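Local coordinates for nitrite oxidoreductase subunit A (Kuenenia stuttgartiensis, PDB 7B04), which belongs to the NarG-like molybdopterin oxidoreductases and carries a molybdenum atom, an iron/sulfur cluster and two MD1 molecules, at residues I186-K190 and V249-N253; T445-V449 and P824-L828; G972-D978 and R1000-A1005. All coordinates share one frame; numbering follows the deposited sequence.

The three contacts share no secondary-structure element and lie far apart, with centres 47 to 53 Å from one another. All three are largely buried, although contact 1 has an exposed lysine at its margin. Contact 1 crosses two helices through asparagine, threonine, lysine and a water. Contact 2 sets two irregular loops together with no cross-segment bond, its polar groups turning to partners outside the pair. Contact 3 covers by far the most area and combines strand pairing with a cation-pi stack, a Met-aromatic contact and a salt bridge. The side chain of Leu1001 in contact 3 is about 9 Å from a bound MD1; contact 2 is on the opposite side of the chain's centre.

Contact 1 (I186-K190 and V249-N253); sequences IHITK and VDAHN
Asn253 carries its CG opposite the carbonyl carbon (chi1 -70°), a setting that holds the amide out between Thr189 and Lys190; Lys190 bends at chi2 (72°), so that its chain runs back along Asn253 and slides past it in the opposite sense. The two side chains thus overlap lengthwise. Near the root of the lysine, CB rests 3.4 Å from Asn253 OD1, and at the far end Lys190 NZ donates to Asn253 O at 2.7 Å, tilted moderately from the carbonyl plane. The amide nitrogen faces the other way: Asn253 ND2 gives a weak bond to Thr189 OG1 at 3.3 Å, the two side chains crossing at about a right angle. That hydroxyl is also hydrogen-bonded to Ile185 O in its own helix. What results is a helix-helix crossing, helix 174-191 against helix 238-254, with local axes 10.1 Å apart at closest and a signed crossing angle of -64°. The CA atoms of Lys190 and Asn253 are 5.6 Å apart, the closer of the two backbone approaches, and the polar groups gather at this end. A water adds a second link: it donates to Thr189 O at 3.1 Å and to Asp250 OD1 at 3.1 Å, and accepts a weak bond from Asn253 ND2, so that the amide nitrogen is held by two weak interactions rather than one strong one. Farther along, the chemistry turns apolar. Ile186 CG1 meets Val249 CG1 at 4.1 Å, and Leu749 of helix 734-749 touches both residues, while Phe754 of helix 753-757 also touches Val249. Asn253 is next to last in its helix, where the carbonyls point out of the helix end, and the ammonium of Lys190 would be favourably placed against that partial negative charge.

Contact 2 (T445-V449 and P824-L828); sequences TRDDV and PTGRL
Two irregular loops meet where Arg446 and Val449 face Gly826 and Arg827: one joins strand 440-444 to helix 452-455, the other lies between helices 812-816 and 835-840. The first contains an inverse gamma turn centred on Asp448. The backbones come closest at Arg446 and Gly826, whose CA atoms are 4.8 Å apart, and the glycine has positive phi (70°). Arg446 lays its aliphatic stem across the other loop, CG standing 3.8 Å from Pro824 O, while its CA is 3.7 Å from Thr825 O. A bend at chi3 (125°) then swings the guanidinium round so that one edge faces the Gly826 backbone. Arg446 NH1 and Gly826 N are both donors, so their closeness is not a hydrogen bond; NH2 has a weak bond to Phe821 O. On the other flank, Val449 and Arg827 slide past each other in opposite directions. Val449 CG2 touches Arg827 CG at 3.6 Å and also covers one face of the guanidinium, offset toward its rim, besides lying 3.7 Å from Gly826 O. The edge of that same guanidinium looks toward Asp448 O, with NH1 3.7 Å away. The hydrogen bonds and salt bridge of these residues lead outward: Arg827 NH2 donates to Thr381 O and Lys378 O, and Asp448 OD1 pairs with Lys456. Across the loops themselves, then, the join rests on close contact of methyl, methylene, guanidinium and backbone atoms; two outside carbonyls orient Arg827, whereas the weak bond of Arg446 can do little to fix it.

Contact 3 (G972-D978 and R1000-A1005); sequences GDYVYVD and RLMLRA
Tyr976 is sandwiched between Met1002 of the neighbouring strand and Arg1000, which comes just before that strand. The guanidinium of Arg1000 lies flat on one face, centres 3.6 Å apart and planes 7° apart, a cation-pi stack. Met1002 takes the opposite face, with CG 4.2 Å from the ring centroid; with that CG anti to the backbone N and chi2 extended (173°), SD comes up obliquely beside the ring, a Met-aromatic contact with SD 3.6 Å from Tyr976 CZ. Asp978 holds the arginine in a salt bridge: its carboxylate is nearly coplanar with the guanidinium, and Arg1000 NE reaches the syn lone pair of OD2 at 2.8 Å. Tyr974 and Arg1004 are turned differently. Arg1004 CG sits over the ring, 3.6 Å from its centroid, but ring and guanidinium planes are 42° apart; Glu954 binds both Tyr974 OH and Arg1004 NE. Val975, Val977 and Leu1003 point to the other side of the sheet, against Ile957. Val975 N donates to Leu1003 O at 2.7 Å, and Leu1003 N returns a bond to Val975 O at 3.1 Å. This is antiparallel pairing within a six-stranded sheet consistent with the C-terminal double-psi beta-barrel of molybdopterin oxidoreductases.

Contact 1 (I186-K190 and V249-N253)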
loop_
_atom_site.group_PDB
_atom_site.type_symbol
_atom_site.label_atom_id
_atom_site.label_comp_id
_atom_site.label_asym_id
_atom_site.label_seq_id
_atom_site.Cartn_x
_atom_site.Cartn_y
_atom_site.Cartn_z
ATOM N N ILE B 186 -12.777 9.738 38.240
ATOM C CA ILE B 186 -13.480 9.583 39.509
ATOM C C ILE B 186 -14.695 10.502 39.565
ATOM O O ILE B 186 -15.777 10.094 40.001
ATOM C CB ILE B 186 -12.519 9.833 40.687
ATOM C CG1 ILE B 186 -11.434 8.756 40.714
ATOM C CG2 ILE B 186 -13.277 9.854 42.005
ATOM C CD1 ILE B 186 -10.310 9.041 41.684
ATOM N N HIS B 187 -14.540 11.751 39.124
ATOM C CA HIS B 187 -15.653 12.696 39.175
ATOM C C HIS B 187 -16.813 12.240 38.296
ATOM O O HIS B 187 -17.958 12.153 38.756
ATOM C CB HIS B 187 -15.182 14.085 38.752
ATOM C CG HIS B 187 -16.276 15.107 38.719
ATOM N ND1 HIS B 187 -17.076 15.307 37.613
ATOM C CD2 HIS B 187 -16.703 15.988 39.655
ATOM C CE1 HIS B 187 -17.949 16.264 37.872
ATOM N NE2 HIS B 187 -17.744 16.694 39.103
ATOM N N ILE B 188 -16.534 11.933 37.026
ATOM C CA ILE B 188 -17.610 11.627 36.087
ATOM C C ILE B 188 -18.274 10.298 36.431
ATOM O O ILE B 188 -19.502 10.169 36.356
ATOM C CB ILE B 188 -17.079 11.650 34.645
ATOM C CG1 ILE B 188 -16.503 13.030 34.322
ATOM C CG2 ILE B 188 -18.189 11.308 33.669
ATOM C CD1 ILE B 188 -15.688 13.076 33.051
ATOM N N THR B 189 -17.485 9.287 36.810
ATOM C CA THR B 189 -18.086 8.014 37.194
ATOM C C THR B 189 -18.932 8.169 38.447
ATOM O O THR B 189 -19.944 7.481 38.598
ATOM C CB THR B 189 -17.015 6.942 37.397
ATOM O OG1 THR B 189 -16.020 7.415 38.313
ATOM C CG2 THR B 189 -16.365 6.583 36.068
ATOM N N LYS B 190 -18.536 9.060 39.354
ATOM C CA LYS B 190 -19.367 9.373 40.508
ATOM C C LYS B 190 -20.486 10.333 40.140
ATOM O O LYS B 190 -21.529 10.341 40.801
ATOM C CB LYS B 190 -18.497 9.959 41.627
ATOM C CG LYS B 190 -19.247 10.456 42.856
ATOM C CD LYS B 190 -19.803 9.309 43.686
ATOM C CE LYS B 190 -20.421 9.821 44.979
ATOM N NZ LYS B 190 -21.014 8.728 45.800
ATOM N N VAL B 249 -13.125 1.460 41.647
ATOM C CA VAL B 249 -13.599 2.841 41.701
ATOM C C VAL B 249 -15.100 2.873 41.955
ATOM O O VAL B 249 -15.605 3.738 42.680
ATOM C CB VAL B 249 -13.230 3.593 40.408
ATOM C CG1 VAL B 249 -13.243 5.096 40.646
ATOM C CG2 VAL B 249 -11.873 3.144 39.898
ATOM N N ASP B 250 -15.832 1.927 41.365
ATOM C CA ASP B 250 -17.262 1.825 41.631
ATOM C C ASP B 250 -17.520 1.502 43.097
ATOM O O ASP B 250 -18.468 2.023 43.697
ATOM C CB ASP B 250 -17.886 0.765 40.725
ATOM C CG ASP B 250 -19.395 0.726 40.828
ATOM O OD1 ASP B 250 -20.052 1.652 40.306
ATOM O OD2 ASP B 250 -19.927 -0.233 41.427
ATOM N N ALA B 251 -16.690 0.638 43.686
ATOM C CA ALA B 251 -16.808 0.349 45.111
ATOM C C ALA B 251 -16.585 1.603 45.948
ATOM O O ALA B 251 -17.258 1.808 46.964
ATOM C CB ALA B 251 -15.820 -0.748 45.509
ATOM N N HIS B 252 -15.635 2.450 45.543
ATOM C CA HIS B 252 -15.407 3.698 46.265
ATOM C C HIS B 252 -16.541 4.687 46.029
ATOM O O HIS B 252 -16.932 5.425 46.942
ATOM C CB HIS B 252 -14.070 4.310 45.849
ATOM C CG HIS B 252 -12.878 3.616 46.430
ATOM N ND1 HIS B 252 -12.462 3.814 47.730
ATOM C CD2 HIS B 252 -12.011 2.727 45.890
ATOM C CE1 HIS B 252 -11.392 3.076 47.965
ATOM N NE2 HIS B 252 -11.097 2.407 46.864
ATOM N N ASN B 253 -17.084 4.714 44.810
ATOM C CA ASN B 253 -18.144 5.662 44.483
ATOM C C ASN B 253 -19.437 5.323 45.216
ATOM O O ASN B 253 -20.036 6.187 45.868
ATOM C CB ASN B 253 -18.375 5.690 42.970
ATOM C CG ASN B 253 -17.228 6.338 42.218
ATOM O OD1 ASN B 253 -16.662 7.336 42.664
ATOM N ND2 ASN B 253 -16.884 5.774 41.065
HETATM O O HOH W 1 -19.482 4.649 39.845
#

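Contact 2 (T445-V449 and P824-L828)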
loop_
_atom_site.group_PDB
_atom_site.type_symbol
_atom_site.label_atom_id
_atom_site.label_comp_id
_atom_site.label_asym_id
_atom_site.label_seq_id
_atom_site.Cartn_x
_atom_site.Cartn_y
_atom_site.Cartn_z
ATOM N N THR B 445 -30.037 -36.443 17.097
ATOM C CA THR B 445 -29.447 -35.504 18.068
ATOM C C THR B 445 -28.416 -34.614 17.378
ATOM O O THR B 445 -28.142 -34.829 16.219
ATOM C CB THR B 445 -28.972 -36.274 19.302
ATOM O OG1 THR B 445 -29.299 -35.490 20.441
ATOM C CG2 THR B 445 -27.494 -36.567 19.318
ATOM N N ARG B 446 -27.946 -33.600 18.092
ATOM C CA ARG B 446 -26.932 -32.643 17.596
ATOM C C ARG B 446 -25.651 -33.394 17.272
ATOM O O ARG B 446 -25.031 -33.090 16.275
ATOM C CB ARG B 446 -26.544 -31.752 18.768
ATOM C CG ARG B 446 -26.139 -30.341 18.395
ATOM C CD ARG B 446 -25.846 -29.647 19.693
ATOM N NE ARG B 446 -24.518 -29.094 19.643
ATOM C CZ ARG B 446 -24.105 -28.238 18.730
ATOM N NH1 ARG B 446 -24.781 -28.082 17.611
ATOM N NH2 ARG B 446 -23.022 -27.528 18.948
ATOM N N ASP B 447 -25.281 -34.319 18.148
ATOM C CA ASP B 447 -24.076 -35.168 18.022
ATOM C C ASP B 447 -24.239 -36.174 16.898
ATOM O O ASP B 447 -23.241 -36.587 16.375
ATOM C CB ASP B 447 -23.760 -35.867 19.334
ATOM C CG ASP B 447 -23.318 -34.895 20.393
ATOM O OD1 ASP B 447 -23.088 -33.746 20.059
ATOM O OD2 ASP B 447 -23.216 -35.309 21.533
ATOM N N ASP B 448 -25.460 -36.530 16.511
ATOM C CA ASP B 448 -25.685 -37.546 15.447
ATOM C C ASP B 448 -25.503 -36.878 14.092
ATOM O O ASP B 448 -26.480 -36.605 13.418
ATOM C CB ASP B 448 -27.097 -38.114 15.493
ATOM C CG ASP B 448 -27.375 -38.900 16.748
ATOM O OD1 ASP B 448 -26.468 -39.048 17.555
ATOM O OD2 ASP B 448 -28.492 -39.368 16.884
ATOM N N VAL B 449 -24.250 -36.689 13.725
ATOM C CA VAL B 449 -23.879 -35.978 12.486
ATOM C C VAL B 449 -22.751 -36.765 11.854
ATOM O O VAL B 449 -22.031 -37.453 12.538
ATOM C CB VAL B 449 -23.430 -34.546 12.805
ATOM C CG1 VAL B 449 -22.024 -34.524 13.352
ATOM C CG2 VAL B 449 -23.550 -33.648 11.595
ATOM N N PRO B 824 -27.423 -24.710 16.458
ATOM C CA PRO B 824 -28.440 -25.478 17.194
ATOM C C PRO B 824 -28.580 -26.914 16.714
ATOM O O PRO B 824 -28.860 -27.803 17.528
ATOM C CB PRO B 824 -29.723 -24.673 16.951
ATOM C CG PRO B 824 -29.244 -23.278 16.778
ATOM C CD PRO B 824 -27.927 -23.383 16.055
ATOM N N THR B 825 -28.380 -27.177 15.423
ATOM C CA THR B 825 -28.480 -28.531 14.891
ATOM C C THR B 825 -27.151 -29.272 14.845
ATOM O O THR B 825 -27.144 -30.473 14.558
ATOM C CB THR B 825 -29.076 -28.513 13.476
ATOM O OG1 THR B 825 -28.187 -27.828 12.585
ATOM C CG2 THR B 825 -30.438 -27.830 13.469
ATOM N N GLY B 826 -26.036 -28.605 15.123
ATOM C CA GLY B 826 -24.753 -29.250 14.925
ATOM C C GLY B 826 -24.406 -29.462 13.474
ATOM O O GLY B 826 -23.540 -30.286 13.162
ATOM N N ARG B 827 -25.072 -28.738 12.574
ATOM C CA ARG B 827 -24.930 -28.914 11.140
ATOM C C ARG B 827 -24.861 -27.552 10.474
ATOM O O ARG B 827 -25.235 -26.530 11.056
ATOM C CB ARG B 827 -26.096 -29.712 10.556
ATOM C CG ARG B 827 -26.109 -31.170 10.939
ATOM C CD ARG B 827 -27.484 -31.758 10.696
ATOM N NE ARG B 827 -27.479 -33.207 10.845
ATOM C CZ ARG B 827 -27.399 -34.055 9.828
ATOM N NH1 ARG B 827 -27.400 -35.356 10.053
ATOM N NH2 ARG B 827 -27.315 -33.602 8.585
ATOM N N LEU B 828 -24.342 -27.550 9.256
ATOM C CA LEU B 828 -24.293 -26.292 8.498
ATOM C C LEU B 828 -25.749 -25.921 8.263
ATOM O O LEU B 828 -26.444 -26.760 7.746
ATOM C CB LEU B 828 -23.591 -26.583 7.173
ATOM C CG LEU B 828 -22.144 -27.045 7.280
ATOM C CD1 LEU B 828 -21.606 -27.430 5.926
ATOM C CD2 LEU B 828 -21.278 -25.970 7.896
#

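Contact 3 (G972-D978 and R1000-A1005)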
loop_
_atom_site.group_PDB
_atom_site.type_symbol
_atom_site.label_atom_id
_atom_site.label_comp_id
_atom_site.label_asym_id
_atom_site.label_seq_id
_atom_site.Cartn_x
_atom_site.Cartn_y
_atom_site.Cartn_z
ATOM N N GLY B 972 -9.527 14.974 -13.226
ATOM C CA GLY B 972 -8.655 15.833 -12.454
ATOM C C GLY B 972 -9.346 17.007 -11.816
ATOM O O GLY B 972 -8.713 17.718 -11.032
ATOM N N ASP B 973 -10.630 17.211 -12.097
ATOM C CA ASP B 973 -11.378 18.299 -11.487
ATOM C C ASP B 973 -11.766 17.949 -10.055
ATOM O O ASP B 973 -11.935 16.780 -9.702
ATOM C CB ASP B 973 -12.637 18.604 -12.299
ATOM C CG ASP B 973 -12.329 19.211 -13.653
ATOM O OD1 ASP B 973 -11.266 19.854 -13.790
ATOM O OD2 ASP B 973 -13.157 19.060 -14.574
ATOM N N TYR B 974 -11.913 18.982 -9.230
ATOM C CA TYR B 974 -12.436 18.815 -7.882
ATOM C C TYR B 974 -13.957 18.688 -7.938
ATOM O O TYR B 974 -14.619 19.375 -8.722
ATOM C CB TYR B 974 -12.027 20.003 -7.010
ATOM C CG TYR B 974 -10.567 20.003 -6.598
ATOM C CD1 TYR B 974 -10.136 19.256 -5.510
ATOM C CD2 TYR B 974 -9.623 20.756 -7.288
ATOM C CE1 TYR B 974 -8.809 19.253 -5.123
ATOM C CE2 TYR B 974 -8.292 20.758 -6.908
ATOM C CZ TYR B 974 -7.892 20.004 -5.825
ATOM O OH TYR B 974 -6.569 20.000 -5.441
ATOM N N VAL B 975 -14.503 17.783 -7.121
ATOM C CA VAL B 975 -15.925 17.453 -7.125
ATOM C C VAL B 975 -16.439 17.390 -5.686
ATOM O O VAL B 975 -15.731 16.946 -4.772
ATOM C CB VAL B 975 -16.188 16.128 -7.878
ATOM C CG1 VAL B 975 -15.840 16.272 -9.367
ATOM C CG2 VAL B 975 -15.372 14.998 -7.273
ATOM N N TYR B 976 -17.692 17.721 -5.505
ATOM C CA TYR B 976 -18.267 17.585 -4.160
ATOM C C TYR B 976 -18.920 16.211 -4.100
ATOM O O TYR B 976 -19.409 15.775 -5.113
ATOM C CB TYR B 976 -19.279 18.701 -3.949
ATOM C CG TYR B 976 -18.703 20.054 -3.630
ATOM C CD1 TYR B 976 -18.121 20.313 -2.411
ATOM C CD2 TYR B 976 -18.794 21.091 -4.530
ATOM C CE1 TYR B 976 -17.618 21.560 -2.108
ATOM C CE2 TYR B 976 -18.305 22.348 -4.240
ATOM C CZ TYR B 976 -17.715 22.583 -3.022
ATOM O OH TYR B 976 -17.230 23.817 -2.729
ATOM N N VAL B 977 -18.798 15.507 -2.980
ATOM C CA VAL B 977 -19.499 14.205 -2.818
ATOM C C VAL B 977 -20.555 14.453 -1.760
ATOM O O VAL B 977 -20.204 14.504 -0.598
ATOM C CB VAL B 977 -18.553 13.089 -2.365
ATOM C CG1 VAL B 977 -18.567 11.914 -3.321
ATOM C CG2 VAL B 977 -17.151 13.614 -2.157
ATOM N N ASP B 978 -21.812 14.491 -2.166
ATOM C CA ASP B 978 -22.891 14.849 -1.228
ATOM C C ASP B 978 -23.826 13.656 -1.083
ATOM O O ASP B 978 -24.043 12.959 -2.054
ATOM C CB ASP B 978 -23.580 16.131 -1.683
ATOM C CG ASP B 978 -22.745 17.375 -1.468
ATOM O OD1 ASP B 978 -22.522 18.098 -2.431
ATOM O OD2 ASP B 978 -22.337 17.610 -0.345
ATOM N N ARG B 1000 -18.340 19.254 4.509
ATOM C CA ARG B 1000 -18.658 18.883 3.122
ATOM C C ARG B 1000 -17.393 18.464 2.369
ATOM O O ARG B 1000 -16.395 19.197 2.366
ATOM C CB ARG B 1000 -19.328 20.040 2.405
ATOM C CG ARG B 1000 -20.215 19.572 1.279
ATOM C CD ARG B 1000 -20.541 20.677 0.291
ATOM N NE ARG B 1000 -21.181 20.149 -0.912
ATOM C CZ ARG B 1000 -21.538 20.885 -1.961
ATOM N NH1 ARG B 1000 -21.327 22.200 -1.971
ATOM N NH2 ARG B 1000 -22.114 20.307 -3.006
ATOM N N LEU B 1001 -17.434 17.288 1.722
ATOM C CA LEU B 1001 -16.242 16.710 1.099
ATOM C C LEU B 1001 -16.092 17.221 -0.334
ATOM O O LEU B 1001 -17.039 17.178 -1.132
ATOM C CB LEU B 1001 -16.238 15.171 1.167
ATOM C CG LEU B 1001 -15.223 14.401 0.298
ATOM C CD1 LEU B 1001 -13.805 14.779 0.728
ATOM C CD2 LEU B 1001 -15.380 12.848 0.405
ATOM N N MET B 1002 -14.877 17.653 -0.658
ATOM C CA MET B 1002 -14.474 18.161 -1.966
ATOM C C MET B 1002 -13.122 17.543 -2.278
ATOM O O MET B 1002 -12.111 17.920 -1.673
ATOM C CB MET B 1002 -14.364 19.681 -1.987
ATOM C CG MET B 1002 -14.170 20.222 -3.386
ATOM S SD MET B 1002 -14.236 22.019 -3.516
ATOM C CE MET B 1002 -12.719 22.423 -2.669
ATOM N N LEU B 1003 -13.125 16.526 -3.130
ATOM C CA LEU B 1003 -11.909 15.866 -3.572
ATOM C C LEU B 1003 -11.850 15.847 -5.095
ATOM O O LEU B 1003 -12.824 16.156 -5.790
ATOM C CB LEU B 1003 -11.825 14.462 -2.973
ATOM C CG LEU B 1003 -12.596 13.333 -3.651
ATOM C CD1 LEU B 1003 -12.267 12.046 -2.922
ATOM C CD2 LEU B 1003 -14.101 13.579 -3.674
ATOM N N ARG B 1004 -10.685 15.454 -5.603
ATOM C CA ARG B 1004 -10.456 15.339 -7.035
ATOM C C ARG B 1004 -11.085 14.074 -7.602
ATOM O O ARG B 1004 -11.161 13.038 -6.936
ATOM C CB ARG B 1004 -8.960 15.326 -7.343
ATOM C CG ARG B 1004 -8.297 16.690 -7.347
ATOM C CD ARG B 1004 -6.881 16.562 -7.870
ATOM N NE ARG B 1004 -6.111 17.802 -7.827
ATOM C CZ ARG B 1004 -6.045 18.686 -8.817
ATOM N NH1 ARG B 1004 -6.723 18.485 -9.940
ATOM N NH2 ARG B 1004 -5.302 19.778 -8.684
ATOM N N ALA B 1005 -11.509 14.166 -8.859
ATOM C CA ALA B 1005 -12.099 13.057 -9.589
ATOM C C ALA B 1005 -11.056 12.424 -10.500
ATOM O O ALA B 1005 -10.184 13.105 -11.044
ATOM C CB ALA B 1005 -13.297 13.525 -10.418
#